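Local coordinates for protein Hep_Hag family (Burkholderia pseudomallei, PDB 3S6L) that forms a YadA-like head domain of the trimeric autotransporter adhesin BoaA, a cell-surface protein that probably helps the bacterium attach to host cells, at residues H113-I124 and N127-F138; T52-N63 and T66-S77. One frame throughout, in Å; residues are numbered along the deposited sequence.

Interaction 1 of 2, residues H113-I124 and N127-F138; sequences HSTAAAPNSAAI and NSVASAPNSVSF. With ZN (zinc ion), chain R.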
# COMPACT_ATOMS: atom_id res chain seq x y z
N HIS A 113 -11.63 -0.32 4.39
CA HIS A 113 -12.43 0.24 5.50
C HIS A 113 -11.67 0.35 6.83
O HIS A 113 -12.29 0.38 7.91
CB HIS A 113 -13.77 -0.52 5.69
CG HIS A 113 -14.61 -0.55 4.45
ND1 HIS A 113 -15.38 0.53 4.05
CD2 HIS A 113 -14.78 -1.51 3.51
CE1 HIS A 113 -16.00 0.22 2.92
NE2 HIS A 113 -15.65 -1.01 2.58
N SER A 114 -10.34 0.44 6.76
CA SER A 114 -9.53 0.74 7.93
C SER A 114 -9.55 2.26 8.12
O SER A 114 -9.69 2.99 7.15
CB SER A 114 -8.09 0.27 7.75
OG SER A 114 -7.51 0.93 6.61
N THR A 115 -9.39 2.71 9.36
CA THR A 115 -9.44 4.14 9.70
C THR A 115 -8.26 4.45 10.64
O THR A 115 -8.19 3.90 11.75
CB THR A 115 -10.80 4.56 10.38
OG1 THR A 115 -11.91 4.21 9.52
CG2 THR A 115 -10.85 6.10 10.69
N ALA A 116 -7.33 5.26 10.18
CA ALA A 116 -6.24 5.73 11.04
C ALA A 116 -6.54 7.18 11.34
O ALA A 116 -6.23 8.08 10.53
CB ALA A 116 -4.89 5.58 10.37
N ALA A 117 -7.16 7.39 12.50
CA ALA A 117 -7.76 8.66 12.81
C ALA A 117 -6.87 9.56 13.67
O ALA A 117 -6.89 10.76 13.51
CB ALA A 117 -9.15 8.45 13.46
N ALA A 118 -6.11 8.96 14.58
CA ALA A 118 -5.32 9.71 15.56
C ALA A 118 -4.00 10.14 14.91
O ALA A 118 -3.54 9.47 14.00
CB ALA A 118 -5.06 8.86 16.80
N PRO A 119 -3.38 11.27 15.36
CA PRO A 119 -2.08 11.68 14.78
C PRO A 119 -1.04 10.60 14.98
O PRO A 119 -1.01 9.98 16.04
CB PRO A 119 -1.69 12.90 15.63
CG PRO A 119 -2.60 12.81 16.89
CD PRO A 119 -3.87 12.22 16.37
N ASN A 120 -0.22 10.35 13.96
CA ASN A 120 0.92 9.46 14.08
C ASN A 120 0.55 8.00 14.36
O ASN A 120 1.35 7.24 14.93
CB ASN A 120 1.90 10.00 15.15
CG ASN A 120 3.34 9.57 14.89
OD1 ASN A 120 3.82 9.60 13.73
ND2 ASN A 120 4.04 9.17 15.97
N SER A 121 -0.66 7.62 13.94
CA SER A 121 -1.16 6.27 14.17
C SER A 121 -1.18 5.48 12.90
O SER A 121 -1.03 6.05 11.82
CB SER A 121 -2.56 6.30 14.75
OG SER A 121 -3.49 6.82 13.82
N ALA A 122 -1.36 4.17 13.05
CA ALA A 122 -1.56 3.28 11.93
C ALA A 122 -2.64 2.25 12.20
O ALA A 122 -2.76 1.72 13.31
CB ALA A 122 -0.23 2.57 11.53
N ALA A 123 -3.39 1.95 11.15
CA ALA A 123 -4.44 0.93 11.22
C ALA A 123 -4.08 -0.11 10.20
O ALA A 123 -3.96 0.22 9.00
CB ALA A 123 -5.80 1.55 10.92
N ILE A 124 -3.89 -1.35 10.66
CA ILE A 124 -3.49 -2.48 9.80
C ILE A 124 -4.62 -3.52 9.77
O ILE A 124 -5.02 -4.04 10.82
CB ILE A 124 -2.22 -3.19 10.34
CG1 ILE A 124 -1.05 -2.22 10.55
CG2 ILE A 124 -1.77 -4.31 9.45
CD1 ILE A 124 -0.69 -1.43 9.33
N ASN A 127 -11.13 -3.10 8.24
CA ASN A 127 -11.98 -2.60 9.34
C ASN A 127 -11.22 -2.20 10.61
O ASN A 127 -11.85 -1.90 11.64
CB ASN A 127 -13.06 -3.66 9.69
CG ASN A 127 -13.91 -4.06 8.48
OD1 ASN A 127 -13.94 -5.24 8.08
ND2 ASN A 127 -14.57 -3.10 7.88
N SER A 128 -9.88 -2.22 10.58
CA SER A 128 -9.10 -1.81 11.75
C SER A 128 -9.26 -0.32 12.04
O SER A 128 -9.35 0.50 11.10
CB SER A 128 -7.60 -2.14 11.59
OG SER A 128 -7.39 -3.53 11.65
N VAL A 129 -9.26 0.04 13.32
CA VAL A 129 -9.40 1.44 13.73
C VAL A 129 -8.25 1.80 14.66
O VAL A 129 -7.93 1.04 15.59
CB VAL A 129 -10.75 1.69 14.41
CG1 VAL A 129 -10.93 3.20 14.74
CG2 VAL A 129 -11.90 1.20 13.54
N ALA A 130 -7.62 2.95 14.38
CA ALA A 130 -6.56 3.48 15.22
C ALA A 130 -6.98 4.83 15.74
O ALA A 130 -6.98 5.82 15.00
CB ALA A 130 -5.21 3.59 14.44
N SER A 131 -7.36 4.88 17.02
CA SER A 131 -7.90 6.11 17.55
C SER A 131 -7.06 6.65 18.70
O SER A 131 -7.45 7.63 19.35
CB SER A 131 -9.37 5.93 17.97
OG SER A 131 -9.50 4.89 18.94
N ALA A 132 -5.91 6.02 18.93
CA ALA A 132 -4.98 6.46 19.97
C ALA A 132 -3.75 6.98 19.25
O ALA A 132 -3.28 6.34 18.32
CB ALA A 132 -4.59 5.27 20.93
N PRO A 133 -3.25 8.15 19.65
CA PRO A 133 -2.04 8.72 19.04
C PRO A 133 -0.82 7.80 19.21
O PRO A 133 -0.72 7.12 20.24
CB PRO A 133 -1.81 10.01 19.82
CG PRO A 133 -2.61 9.81 21.14
CD PRO A 133 -3.79 8.98 20.75
N ASN A 134 0.09 7.80 18.22
CA ASN A 134 1.39 7.10 18.33
C ASN A 134 1.21 5.62 18.61
O ASN A 134 1.92 5.04 19.39
CB ASN A 134 2.28 7.71 19.42
CG ASN A 134 2.41 9.23 19.28
OD1 ASN A 134 2.83 9.74 18.24
ND2 ASN A 134 2.05 9.96 20.35
N SER A 135 0.24 5.02 17.96
CA SER A 135 -0.04 3.63 18.17
C SER A 135 -0.35 2.96 16.83
O SER A 135 -0.67 3.62 15.82
CB SER A 135 -1.24 3.52 19.11
OG SER A 135 -2.42 3.79 18.40
N VAL A 136 -0.25 1.64 16.81
CA VAL A 136 -0.54 0.87 15.60
C VAL A 136 -1.60 -0.14 15.97
O VAL A 136 -1.34 -0.99 16.81
CB VAL A 136 0.72 0.15 15.08
CG1 VAL A 136 0.38 -0.68 13.86
CG2 VAL A 136 1.80 1.15 14.76
N SER A 137 -2.78 -0.04 15.36
CA SER A 137 -3.87 -0.96 15.66
C SER A 137 -4.03 -2.09 14.64
O SER A 137 -4.01 -1.87 13.41
CB SER A 137 -5.19 -0.19 15.74
OG SER A 137 -6.28 -1.10 15.81
N PHE A 138 -4.27 -3.31 15.16
CA PHE A 138 -4.50 -4.46 14.29
C PHE A 138 -5.97 -4.89 14.27
O PHE A 138 -6.30 -6.01 13.88
CB PHE A 138 -3.56 -5.62 14.67
CG PHE A 138 -2.11 -5.28 14.53
CD1 PHE A 138 -1.47 -5.43 13.31
CD2 PHE A 138 -1.40 -4.75 15.61
CE1 PHE A 138 -0.12 -5.09 13.18
CE2 PHE A 138 -0.05 -4.40 15.48
CZ PHE A 138 0.58 -4.58 14.28
ZN ZN R . -16.42 -1.57 0.73

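Interaction 2 of 2, residues T52-N63 and T66-S77; sequences TALGQASNASGN and TALGQASSASGS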
# COMPACT_ATOMS: atom_id res chain seq x y z
N THR A 52 -1.08 13.62 -8.47
CA THR A 52 -1.40 12.55 -9.42
C THR A 52 -2.74 11.94 -9.05
O THR A 52 -2.91 11.44 -7.94
CB THR A 52 -0.32 11.45 -9.39
OG1 THR A 52 0.96 12.02 -9.70
CG2 THR A 52 -0.65 10.33 -10.38
N ALA A 53 -3.70 12.00 -9.97
CA ALA A 53 -5.06 11.47 -9.76
C ALA A 53 -5.41 10.49 -10.87
O ALA A 53 -5.25 10.80 -12.06
CB ALA A 53 -6.09 12.62 -9.76
N LEU A 54 -5.89 9.32 -10.49
CA LEU A 54 -6.30 8.36 -11.49
C LEU A 54 -7.66 7.81 -11.08
O LEU A 54 -7.84 7.37 -9.92
CB LEU A 54 -5.28 7.21 -11.58
CG LEU A 54 -5.76 6.05 -12.45
CD1 LEU A 54 -5.68 6.52 -13.88
CD2 LEU A 54 -4.97 4.76 -12.26
N GLY A 55 -8.60 7.83 -12.01
CA GLY A 55 -9.94 7.29 -11.78
C GLY A 55 -11.03 8.34 -11.85
O GLY A 55 -10.75 9.53 -11.68
N GLN A 56 -12.27 7.92 -12.11
CA GLN A 56 -13.38 8.88 -12.24
C GLN A 56 -13.62 9.58 -10.88
O GLN A 56 -13.58 8.96 -9.83
CB GLN A 56 -14.66 8.19 -12.77
CG GLN A 56 -15.77 9.13 -13.28
CD GLN A 56 -16.62 9.74 -12.16
OE1 GLN A 56 -16.80 9.15 -11.09
NE2 GLN A 56 -17.13 10.93 -12.41
N ALA A 57 -13.85 10.87 -10.92
CA ALA A 57 -13.96 11.72 -9.71
C ALA A 57 -12.78 11.64 -8.71
O ALA A 57 -12.90 12.11 -7.58
CB ALA A 57 -15.35 11.54 -8.99
N SER A 58 -11.64 11.07 -9.12
CA SER A 58 -10.48 11.06 -8.23
C SER A 58 -9.99 12.49 -8.00
O SER A 58 -10.13 13.39 -8.87
CB SER A 58 -9.35 10.15 -8.75
OG SER A 58 -8.86 10.54 -10.02
N ASN A 59 -9.41 12.72 -6.83
CA ASN A 59 -9.10 14.08 -6.44
C ASN A 59 -7.81 14.18 -5.64
O ASN A 59 -7.77 13.80 -4.44
CB ASN A 59 -10.29 14.70 -5.68
CG ASN A 59 -9.99 16.11 -5.14
OD1 ASN A 59 -9.61 17.00 -5.87
ND2 ASN A 59 -10.16 16.29 -3.83
N ALA A 60 -6.77 14.70 -6.30
CA ALA A 60 -5.49 14.88 -5.66
C ALA A 60 -5.22 16.36 -5.47
O ALA A 60 -4.50 16.96 -6.26
CB ALA A 60 -4.38 14.21 -6.49
N SER A 61 -5.76 16.93 -4.40
CA SER A 61 -5.72 18.38 -4.24
C SER A 61 -4.62 18.80 -3.26
O SER A 61 -4.25 19.96 -3.21
CB SER A 61 -7.08 18.93 -3.79
OG SER A 61 -7.39 18.39 -2.53
N GLY A 62 -4.09 17.86 -2.49
CA GLY A 62 -2.93 18.19 -1.69
C GLY A 62 -1.70 18.41 -2.56
O GLY A 62 -1.59 17.87 -3.67
N ASN A 63 -0.78 19.21 -2.07
CA ASN A 63 0.52 19.29 -2.69
C ASN A 63 1.24 17.93 -2.48
O ASN A 63 1.16 17.33 -1.37
CB ASN A 63 1.31 20.48 -2.10
CG ASN A 63 0.71 21.86 -2.49
OD1 ASN A 63 -0.00 22.00 -3.51
ND2 ASN A 63 1.02 22.86 -1.70
N THR A 66 -1.39 11.91 -4.02
CA THR A 66 -1.60 10.88 -5.00
C THR A 66 -2.95 10.20 -4.71
O THR A 66 -3.18 9.67 -3.63
CB THR A 66 -0.41 9.87 -4.97
OG1 THR A 66 0.80 10.59 -5.20
CG2 THR A 66 -0.55 8.80 -6.01
N ALA A 67 -3.87 10.27 -5.65
CA ALA A 67 -5.20 9.69 -5.40
C ALA A 67 -5.55 8.73 -6.53
O ALA A 67 -5.70 9.14 -7.66
CB ALA A 67 -6.27 10.81 -5.25
N LEU A 68 -5.63 7.44 -6.23
CA LEU A 68 -5.76 6.43 -7.31
C LEU A 68 -6.90 5.50 -6.98
O LEU A 68 -6.85 4.81 -5.97
CB LEU A 68 -4.46 5.63 -7.46
CG LEU A 68 -3.13 6.39 -7.40
CD1 LEU A 68 -1.95 5.40 -7.39
CD2 LEU A 68 -3.00 7.38 -8.57
N GLY A 69 -7.92 5.51 -7.81
CA GLY A 69 -9.13 4.76 -7.54
C GLY A 69 -10.31 5.68 -7.73
O GLY A 69 -10.19 6.89 -7.50
N GLN A 70 -11.45 5.12 -8.16
CA GLN A 70 -12.64 5.90 -8.41
C GLN A 70 -13.09 6.59 -7.11
O GLN A 70 -13.17 5.96 -6.05
CB GLN A 70 -13.77 5.02 -9.00
CG GLN A 70 -14.96 5.78 -9.59
CD GLN A 70 -16.04 6.18 -8.53
OE1 GLN A 70 -16.16 5.54 -7.48
NE2 GLN A 70 -16.79 7.25 -8.81
N ALA A 71 -13.34 7.89 -7.20
CA ALA A 71 -13.75 8.68 -6.06
C ALA A 71 -12.72 8.69 -4.92
O ALA A 71 -13.07 9.00 -3.82
CB ALA A 71 -15.21 8.25 -5.54
N SER A 72 -11.45 8.39 -5.17
CA SER A 72 -10.47 8.53 -4.07
C SER A 72 -10.15 10.01 -3.84
O SER A 72 -10.37 10.85 -4.71
CB SER A 72 -9.20 7.73 -4.35
OG SER A 72 -8.66 8.09 -5.60
N SER A 73 -9.62 10.33 -2.67
CA SER A 73 -9.31 11.72 -2.35
C SER A 73 -8.05 11.78 -1.49
O SER A 73 -7.89 11.01 -0.53
CB SER A 73 -10.49 12.36 -1.59
OG SER A 73 -10.18 13.71 -1.29
N ALA A 74 -7.13 12.65 -1.88
CA ALA A 74 -5.91 12.89 -1.13
C ALA A 74 -5.74 14.40 -1.06
O ALA A 74 -5.15 14.98 -1.96
CB ALA A 74 -4.70 12.26 -1.84
N SER A 75 -6.31 15.02 -0.02
CA SER A 75 -6.37 16.47 0.09
C SER A 75 -5.32 17.00 1.07
O SER A 75 -5.06 18.21 1.11
CB SER A 75 -7.78 16.94 0.48
OG SER A 75 -8.10 16.48 1.77
N GLY A 76 -4.76 16.10 1.86
CA GLY A 76 -3.69 16.46 2.75
C GLY A 76 -2.38 16.71 2.01
O GLY A 76 -2.15 16.19 0.90
N SER A 77 -1.52 17.52 2.61
CA SER A 77 -0.18 17.75 2.08
C SER A 77 0.62 16.46 2.14
O SER A 77 0.75 15.85 3.18
CB SER A 77 0.51 18.87 2.88
OG SER A 77 1.66 19.32 2.22
O HOH W 1 2.00 12.58 -7.16
O HOH W 2 -13.27 12.31 -4.48
O HOH W 3 -6.26 20.09 -0.41

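Interaction 1 of 2, residues H113-I124 and N127-F138
T115 N donates to S128 O and A130 N to T115 O, joining 113-124 to 127-138 as parallel strands. A130 O then takes both A117 N and A118 N, where the chain leaves the strand. In the second strand pair, 122-124 with 135-137, S137 N donates to A122 O at 2.7 Å, and I124 N reaches S137 O almost straight, at 172°.

Two side-chain hydrogen bonds cross the contact, one at each end. N120, in the type II turn A118-S121, donates from ND2 to N134 OD1 at 2.6 Å, in the carbonyl plane and on a lone pair. The two amide planes are turned 73° apart, yet N134 OD1 stays close to the amide plane of N120. At the other end S128 OG donates to I124 O at 2.6 Å from above the carbonyl plane. It also bonds R145 of the same chain.

The segments are successive coils of the left-handed beta-roll of the YadA-like head. S135, V136 and S137 carry the sheet on to a parallel strand of the second subunit.

A130 CB lies 4.1 Å from A123 CB inside the coil. By the turn, A118 CB and P119 CG pack on P133. Other apolar contacts face the subunit interface. I124 and F138 run side by side, with I124 CB 3.8 Å from F138 CD1. With CG1 of I124 beside the backbone N, chi1 -54°, that branch is brought to V136 CG1 at 3.9 Å. I124 packs on I124 of the third subunit.

Zinc is bound at the H113 end of the contact. H113 NE2 binds it at 2.1 Å, with Q98 as a further ligand. N127 ND2 comes against H113 CB at 3.5 Å.

Interaction 2 of 2, residues T52-N63 and T66-S77
The strands 52-54 and 66-68 run parallel, 7° apart and 4.7 Å between axes, with T52, A53 and L54 level with T66, A67 and L68. A67 N donates to T52 O, L54 N to A67 O and G69 N to L54 O. Past the turns, A74 N donates to N59 O and G62 N to A74 O.

Q56 and Q70 lie side by side and point the same way. Q70 NE2 donates to Q56 OE1 at 3.0 Å. The amide planes are only 13° apart, and Q56 OE1 lies in the amide plane of Q70. In both glutamines CG is anti to the backbone N and the side chain bends at chi2, which lets the two amides lie nearly coplanar. Q70 OE1 takes a bond from Q84, so the row of amides continues to the next coil.

This is the left-handed beta-roll of the YadA-like head, one coil stacked on the next. Type II turns G55-S58 and G69-S72 occupy matching places. In each, the serine N and OG reach the carbonyl O of the glycine from the same face; S58 OG is 2.7 Å from G55 O and S72 OG 2.7 Å from G69 O.

The inside of the coil is filled by small groups. A67 CB lies 3.4 Å from N59 O and also meets A60 CB. The leucines point to the opposite side of the strands from A67. L68 CD2 lies 3.8 Å from L54 CB, and L68 packs on L68 of the third subunit.

Water 1 accepts from T52 OG1 and T66 OG1, bridging the threonines. Water 3 links S61 OG to S75 O, to which it donates.

Interactions 1 and 2 join neighbouring coils of the same beta-roll and share the same sheet. They lie on opposite sides of the chain's centre, with centres about 21 Å apart and nearest atoms about 11 Å apart. Interaction 2 is the more buried, while interaction 1 is partly buried and has more exposed residues. Each has an amide-amide hydrogen bond at one bend, between glutamines (Q56, Q70) in interaction 2 and asparagines (N120, N134) in interaction 1. At the subunit interfaces, 52-63 and 66-77 pack leucines, whereas 113-124 and 127-138 bring isoleucine, valine and phenylalanine. Interaction 1 includes the sheet's last strand within the chain, extended by the second subunit; interaction 2 continues into coils of its own chain.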